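Local coordinates for hypothetical protein ydiI (Escherichia coli, PDB 1VH5) that hydrolyses 1,4-dihydroxy-2-naphthoyl-CoA to 1,4-dihydroxy-2-naphthoate and CoA in menaquinone biosynthesis, and also acts on a wide range of other acyl-CoA thioesters, at residues R93-K105 with Q114-R126. Residues are numbered along the deposited sequence; the frame is centred on the assembly and turned at random.
Sequences RSAREGRVRGVCK and QVWQIEIFDEKGR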
loop_
_atom_site.group_PDB
_atom_site.type_symbol
_atom_site.label_atom_id
_atom_site.label_comp_id
_atom_site.label_asym_id
_atom_site.label_seq_id
_atom_site.Cartn_x
_atom_site.Cartn_y
_atom_site.Cartn_z
ATOM N N ARG A 93 3.024 3.036 -14.645
ATOM C CA ARG A 93 4.411 3.120 -15.076
ATOM C C ARG A 93 5.313 2.840 -13.886
ATOM O O ARG A 93 5.024 3.266 -12.760
ATOM C CB ARG A 93 4.686 4.517 -15.639
ATOM C CG ARG A 93 6.167 4.789 -16.043
ATOM C CD ARG A 93 6.428 6.223 -16.502
ATOM N NE ARG A 93 5.842 6.525 -17.806
ATOM C CZ ARG A 93 6.447 6.291 -18.971
ATOM N NH1 ARG A 93 5.833 6.603 -20.102
ATOM N NH2 ARG A 93 7.649 5.732 -19.002
ATOM N N SER A 94 6.398 2.116 -14.123
ATOM C CA SER A 94 7.371 1.848 -13.069
ATOM C C SER A 94 8.249 3.045 -12.803
ATOM O O SER A 94 8.320 3.982 -13.611
ATOM C CB SER A 94 8.213 0.637 -13.450
ATOM O OG SER A 94 9.014 0.944 -14.584
ATOM N N ALA A 95 8.877 3.055 -11.634
ATOM C CA ALA A 95 9.875 4.078 -11.304
ATOM C C ALA A 95 11.075 3.353 -10.686
ATOM O O ALA A 95 10.909 2.306 -10.074
ATOM C CB ALA A 95 9.309 5.096 -10.347
ATOM N N ARG A 96 12.277 3.900 -10.844
ATOM C CA ARG A 96 13.457 3.165 -10.415
ATOM C C ARG A 96 14.456 3.993 -9.637
ATOM O O ARG A 96 15.392 3.440 -9.073
ATOM C CB ARG A 96 14.146 2.512 -11.617
ATOM C CG ARG A 96 14.962 3.492 -12.497
ATOM C CD ARG A 96 16.434 3.529 -12.106
ATOM N NE ARG A 96 17.368 3.773 -13.206
ATOM C CZ ARG A 96 18.679 3.922 -13.032
ATOM N NH1 ARG A 96 19.474 4.146 -14.072
ATOM N NH2 ARG A 96 19.199 3.846 -11.807
ATOM N N GLU A 97 14.242 5.310 -9.604
ATOM C CA GLU A 97 15.204 6.202 -8.948
ATOM C C GLU A 97 14.584 7.546 -8.633
ATOM O O GLU A 97 13.427 7.817 -8.987
ATOM C CB GLU A 97 16.453 6.362 -9.798
ATOM C CG GLU A 97 16.189 7.155 -11.057
ATOM C CD GLU A 97 17.200 6.928 -12.162
ATOM O OE1 GLU A 97 18.420 6.892 -11.876
ATOM O OE2 GLU A 97 16.769 6.799 -13.328
ATOM N N GLY A 98 15.338 8.372 -7.919
ATOM C CA GLY A 98 14.862 9.662 -7.483
ATOM C C GLY A 98 13.732 9.573 -6.484
ATOM O O GLY A 98 13.690 8.663 -5.668
ATOM N N ARG A 99 12.848 10.563 -6.528
ATOM C CA ARG A 99 11.702 10.623 -5.632
ATOM C C ARG A 99 10.481 10.695 -6.490
ATOM O O ARG A 99 10.509 11.323 -7.540
ATOM C CB ARG A 99 11.752 11.841 -4.710
ATOM C CG ARG A 99 12.975 11.862 -3.779
ATOM C CD ARG A 99 13.012 13.077 -2.872
ATOM N NE ARG A 99 11.945 13.077 -1.866
ATOM C CZ ARG A 99 12.011 12.438 -0.716
ATOM N NH1 ARG A 99 11.010 12.506 0.138
ATOM N NH2 ARG A 99 13.098 11.729 -0.395
ATOM N N VAL A 100 9.410 10.061 -6.037
ATOM C CA VAL A 100 8.114 10.251 -6.696
ATOM C C VAL A 100 7.282 11.222 -5.898
ATOM O O VAL A 100 7.540 11.434 -4.725
ATOM C CB VAL A 100 7.333 8.897 -6.878
ATOM C CG1 VAL A 100 8.064 8.024 -7.883
ATOM C CG2 VAL A 100 7.075 8.191 -5.546
ATOM N N ARG A 101 6.327 11.848 -6.583
ATOM C CA ARG A 101 5.499 12.879 -5.954
ATOM C C ARG A 101 4.017 12.528 -6.039
ATOM O O ARG A 101 3.505 12.318 -7.140
ATOM C CB ARG A 101 5.747 14.225 -6.618
ATOM C CG ARG A 101 4.939 15.402 -5.993
ATOM C CD ARG A 101 5.131 16.723 -6.765
ATOM N NE ARG A 101 6.518 17.138 -6.673
ATOM C CZ ARG A 101 6.977 17.987 -5.774
ATOM N NH1 ARG A 101 8.282 18.246 -5.731
ATOM N NH2 ARG A 101 6.149 18.558 -4.909
ATOM N N GLY A 102 3.351 12.478 -4.896
ATOM C CA GLY A 102 1.902 12.337 -4.892
ATOM C C GLY A 102 1.218 13.684 -4.796
ATOM O O GLY A 102 1.614 14.538 -3.981
ATOM N N VAL A 103 0.191 13.836 -5.617
ATOM C CA VAL A 103 -0.587 15.066 -5.692
ATOM C C VAL A 103 -2.025 14.661 -5.364
ATOM O O VAL A 103 -2.618 13.876 -6.100
ATOM C CB VAL A 103 -0.555 15.713 -7.130
ATOM C CG1 VAL A 103 -1.357 16.982 -7.151
ATOM C CG2 VAL A 103 0.898 15.988 -7.603
ATOM N N CYS A 104 -2.556 15.173 -4.257
ATOM C CA CYS A 104 -3.853 14.725 -3.746
ATOM C C CYS A 104 -4.849 15.877 -3.886
ATOM O O CYS A 104 -4.551 17.008 -3.457
ATOM C CB CYS A 104 -3.659 14.365 -2.264
ATOM S SG CYS A 104 -5.151 13.907 -1.362
ATOM N N LYS A 105 -6.015 15.592 -4.461
ATOM C CA LYS A 105 -7.094 16.586 -4.597
ATOM C C LYS A 105 -8.430 15.918 -4.160
ATOM O O LYS A 105 -8.587 14.712 -4.281
ATOM C CB LYS A 105 -7.201 17.071 -6.052
ATOM C CG LYS A 105 -7.974 16.139 -6.985
ATOM C CD LYS A 105 -8.124 16.794 -8.354
ATOM C CE LYS A 105 -8.950 15.908 -9.277
ATOM N NZ LYS A 105 -9.052 16.466 -10.662
ATOM N N GLN A 114 -15.564 11.172 2.616
ATOM C CA GLN A 114 -14.758 11.936 1.671
ATOM C C GLN A 114 -14.203 10.967 0.639
ATOM O O GLN A 114 -14.012 9.771 0.917
ATOM C CB GLN A 114 -13.572 12.641 2.360
ATOM C CG GLN A 114 -13.939 13.400 3.610
ATOM C CD GLN A 114 -12.717 13.749 4.420
ATOM O OE1 GLN A 114 -11.723 13.003 4.436
ATOM N NE2 GLN A 114 -12.783 14.887 5.135
ATOM N N VAL A 115 -13.910 11.496 -0.532
ATOM C CA VAL A 115 -13.164 10.749 -1.530
ATOM C C VAL A 115 -12.039 11.626 -2.040
ATOM O O VAL A 115 -12.263 12.786 -2.406
ATOM C CB VAL A 115 -14.066 10.315 -2.703
ATOM C CG1 VAL A 115 -13.266 9.512 -3.793
ATOM C CG2 VAL A 115 -15.281 9.517 -2.176
ATOM N N TRP A 116 -10.827 11.064 -2.029
ATOM C CA TRP A 116 -9.613 11.766 -2.417
ATOM C C TRP A 116 -9.023 11.063 -3.635
ATOM O O TRP A 116 -9.020 9.817 -3.684
ATOM C CB TRP A 116 -8.620 11.706 -1.245
ATOM C CG TRP A 116 -9.061 12.515 -0.071
ATOM C CD1 TRP A 116 -9.745 12.102 1.018
ATOM C CD2 TRP A 116 -8.949 13.930 0.042
ATOM N NE1 TRP A 116 -10.009 13.165 1.864
ATOM C CE2 TRP A 116 -9.554 14.306 1.261
ATOM C CE3 TRP A 116 -8.386 14.928 -0.775
ATOM C CZ2 TRP A 116 -9.592 15.631 1.708
ATOM C CZ3 TRP A 116 -8.411 16.261 -0.323
ATOM C CH2 TRP A 116 -9.016 16.587 0.911
ATOM N N GLN A 117 -8.505 11.834 -4.590
ATOM C CA GLN A 117 -7.758 11.269 -5.713
ATOM C C GLN A 117 -6.286 11.616 -5.497
ATOM O O GLN A 117 -5.918 12.798 -5.286
ATOM C CB GLN A 117 -8.263 11.844 -7.013
ATOM C CG GLN A 117 -7.624 11.242 -8.300
ATOM C CD GLN A 117 -8.463 11.616 -9.518
ATOM O OE1 GLN A 117 -9.502 11.016 -9.781
ATOM N NE2 GLN A 117 -8.055 12.635 -10.203
ATOM N N ILE A 118 -5.414 10.604 -5.547
ATOM C CA ILE A 118 -3.997 10.874 -5.443
ATOM C C ILE A 118 -3.305 10.310 -6.685
ATOM O O ILE A 118 -3.377 9.100 -6.965
ATOM C CB ILE A 118 -3.346 10.284 -4.179
ATOM C CG1 ILE A 118 -4.122 10.626 -2.894
ATOM C CG2 ILE A 118 -1.869 10.769 -4.149
ATOM C CD1 ILE A 118 -5.276 9.659 -2.578
ATOM N N GLU A 119 -2.625 11.191 -7.429
ATOM C CA GLU A 119 -1.845 10.765 -8.584
ATOM C C GLU A 119 -0.368 10.863 -8.210
ATOM O O GLU A 119 0.061 11.840 -7.572
ATOM C CB GLU A 119 -2.162 11.630 -9.810
ATOM C CG GLU A 119 -3.555 11.414 -10.407
ATOM C CD GLU A 119 -3.825 12.316 -11.620
ATOM O OE1 GLU A 119 -3.369 13.491 -11.637
ATOM O OE2 GLU A 119 -4.502 11.862 -12.574
ATOM N N ILE A 120 0.407 9.844 -8.596
ATOM C CA ILE A 120 1.819 9.807 -8.216
ATOM C C ILE A 120 2.636 9.839 -9.482
ATOM O O ILE A 120 2.426 9.049 -10.399
ATOM C CB ILE A 120 2.094 8.540 -7.414
ATOM C CG1 ILE A 120 1.260 8.592 -6.115
ATOM C CG2 ILE A 120 3.641 8.372 -7.144
ATOM C CD1 ILE A 120 1.256 7.343 -5.386
ATOM N N PHE A 121 3.583 10.769 -9.533
ATOM C CA PHE A 121 4.394 11.056 -10.721
ATOM C C PHE A 121 5.868 10.831 -10.409
ATOM O O PHE A 121 6.329 11.004 -9.277
ATOM C CB PHE A 121 4.226 12.520 -11.193
ATOM C CG PHE A 121 2.800 12.907 -11.485
ATOM C CD1 PHE A 121 1.962 13.332 -10.440
ATOM C CD2 PHE A 121 2.300 12.820 -12.763
ATOM C CE1 PHE A 121 0.628 13.666 -10.681
ATOM C CE2 PHE A 121 0.946 13.153 -13.025
ATOM C CZ PHE A 121 0.135 13.599 -11.971
ATOM N N ASP A 122 6.626 10.460 -11.426
ATOM C CA ASP A 122 8.085 10.402 -11.286
ATOM C C ASP A 122 8.703 11.785 -11.500
ATOM O O ASP A 122 8.000 12.763 -11.738
ATOM C CB ASP A 122 8.668 9.330 -12.226
ATOM C CG ASP A 122 8.526 9.679 -13.694
ATOM O OD1 ASP A 122 8.610 8.740 -14.543
ATOM O OD2 ASP A 122 8.356 10.858 -14.095
ATOM N N GLU A 123 10.039 11.864 -11.421
ATOM C CA GLU A 123 10.730 13.158 -11.504
ATOM C C GLU A 123 10.594 13.867 -12.846
ATOM O O GLU A 123 10.774 15.094 -12.929
ATOM C CB GLU A 123 12.201 13.026 -11.089
ATOM C CG GLU A 123 12.343 12.600 -9.647
ATOM C CD GLU A 123 13.759 12.637 -9.112
ATOM O OE1 GLU A 123 14.738 12.414 -9.891
ATOM O OE2 GLU A 123 13.887 12.875 -7.891
ATOM N N LYS A 124 10.254 13.109 -13.885
ATOM C CA LYS A 124 10.001 13.654 -15.210
ATOM C C LYS A 124 8.542 14.047 -15.433
ATOM O O LYS A 124 8.160 14.402 -16.551
ATOM C CB LYS A 124 10.450 12.663 -16.297
ATOM C CG LYS A 124 11.977 12.582 -16.469
ATOM C CD LYS A 124 12.389 11.500 -17.477
ATOM C CE LYS A 124 13.901 11.234 -17.416
ATOM N NZ LYS A 124 14.304 9.994 -18.149
ATOM N N GLY A 125 7.716 13.936 -14.385
ATOM C CA GLY A 125 6.332 14.354 -14.466
ATOM C C GLY A 125 5.425 13.304 -15.089
ATOM O O GLY A 125 4.281 13.587 -15.445
ATOM N N ARG A 126 5.932 12.082 -15.250
ATOM C CA ARG A 126 5.116 11.003 -15.820
ATOM C C ARG A 126 4.290 10.299 -14.739
ATOM O O ARG A 126 4.782 9.954 -13.666
ATOM C CB ARG A 126 6.009 9.999 -16.531
ATOM C CG ARG A 126 6.993 10.708 -17.474
ATOM C CD ARG A 126 7.860 9.748 -18.218
ATOM N NE ARG A 126 8.809 9.091 -17.327
ATOM C CZ ARG A 126 9.902 8.451 -17.728
ATOM N NH1 ARG A 126 10.688 7.895 -16.826
ATOM N NH2 ARG A 126 10.205 8.358 -19.026
HETATM O O HOH W 1 9.648 6.326 -14.013
HETATM O O HOH W 2 11.216 9.454 -10.101
HETATM O O HOH W 3 -9.395 14.220 -12.315
#
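Arg93, a substrate-binding residue, lays its guanidinium flat on that of Arg126. The centres are 4.3 Å apart and the planes differ by only 7°. Arg126 CD sits over the middle of the Arg93 group. These like charges are probably eased by Asp122, whose OD1 takes Arg126 NE through its syn lone pair at 2.8 Å. Arg126 NH1 reaches the same oxygen from above the carboxylate plane. An alanine in place of Arg126 would probably leave the Asp122 carboxylate without its charged mate and the Arg93 guanidinium without its stacking surface. A water bridges Ser94 O and Asp122 OD1. Gly98 CA packs against the Glu123 carboxylate. Next to it, Arg99 N donates to Glu123 OE2 at 2.9 Å, from above the carboxylate plane. The Arg99 guanidinium turns away to Asp27 and Thr41. Val100 rests its CB on Ile120 CG2, on the face covered by helix 57-74. From Arg101 to Lys105 the chain pairs antiparallel with Gln117 to Phe121, two neighbouring strands of the hotdog-fold sheet that wraps this central helix. Arg101, Val103 and Lys105 each exchange two backbone hydrogen bonds with Phe121, Glu119 and Gln117. Gly102 and Cys104 occupy the non-hydrogen-bonded pairs with Ile120 and Ile118. On the face away from the helix, Val103 CG2 meets Phe121 CE1 at 3.9 Å. Cys104 SG, anti to its own nitrogen (chi1 175°), lies obliquely beside the six-membered ring of Trp116, 3.4 Å from CE3. It also touches Ile118 CG1. Trp116 is fixed at its other end by NE1, which donates to Gln114 OE1. Lys105 runs alongside Gln117 with CE 3.5 Å from NE2, and one water accepts from both Lys105 NZ and Gln117 NE2.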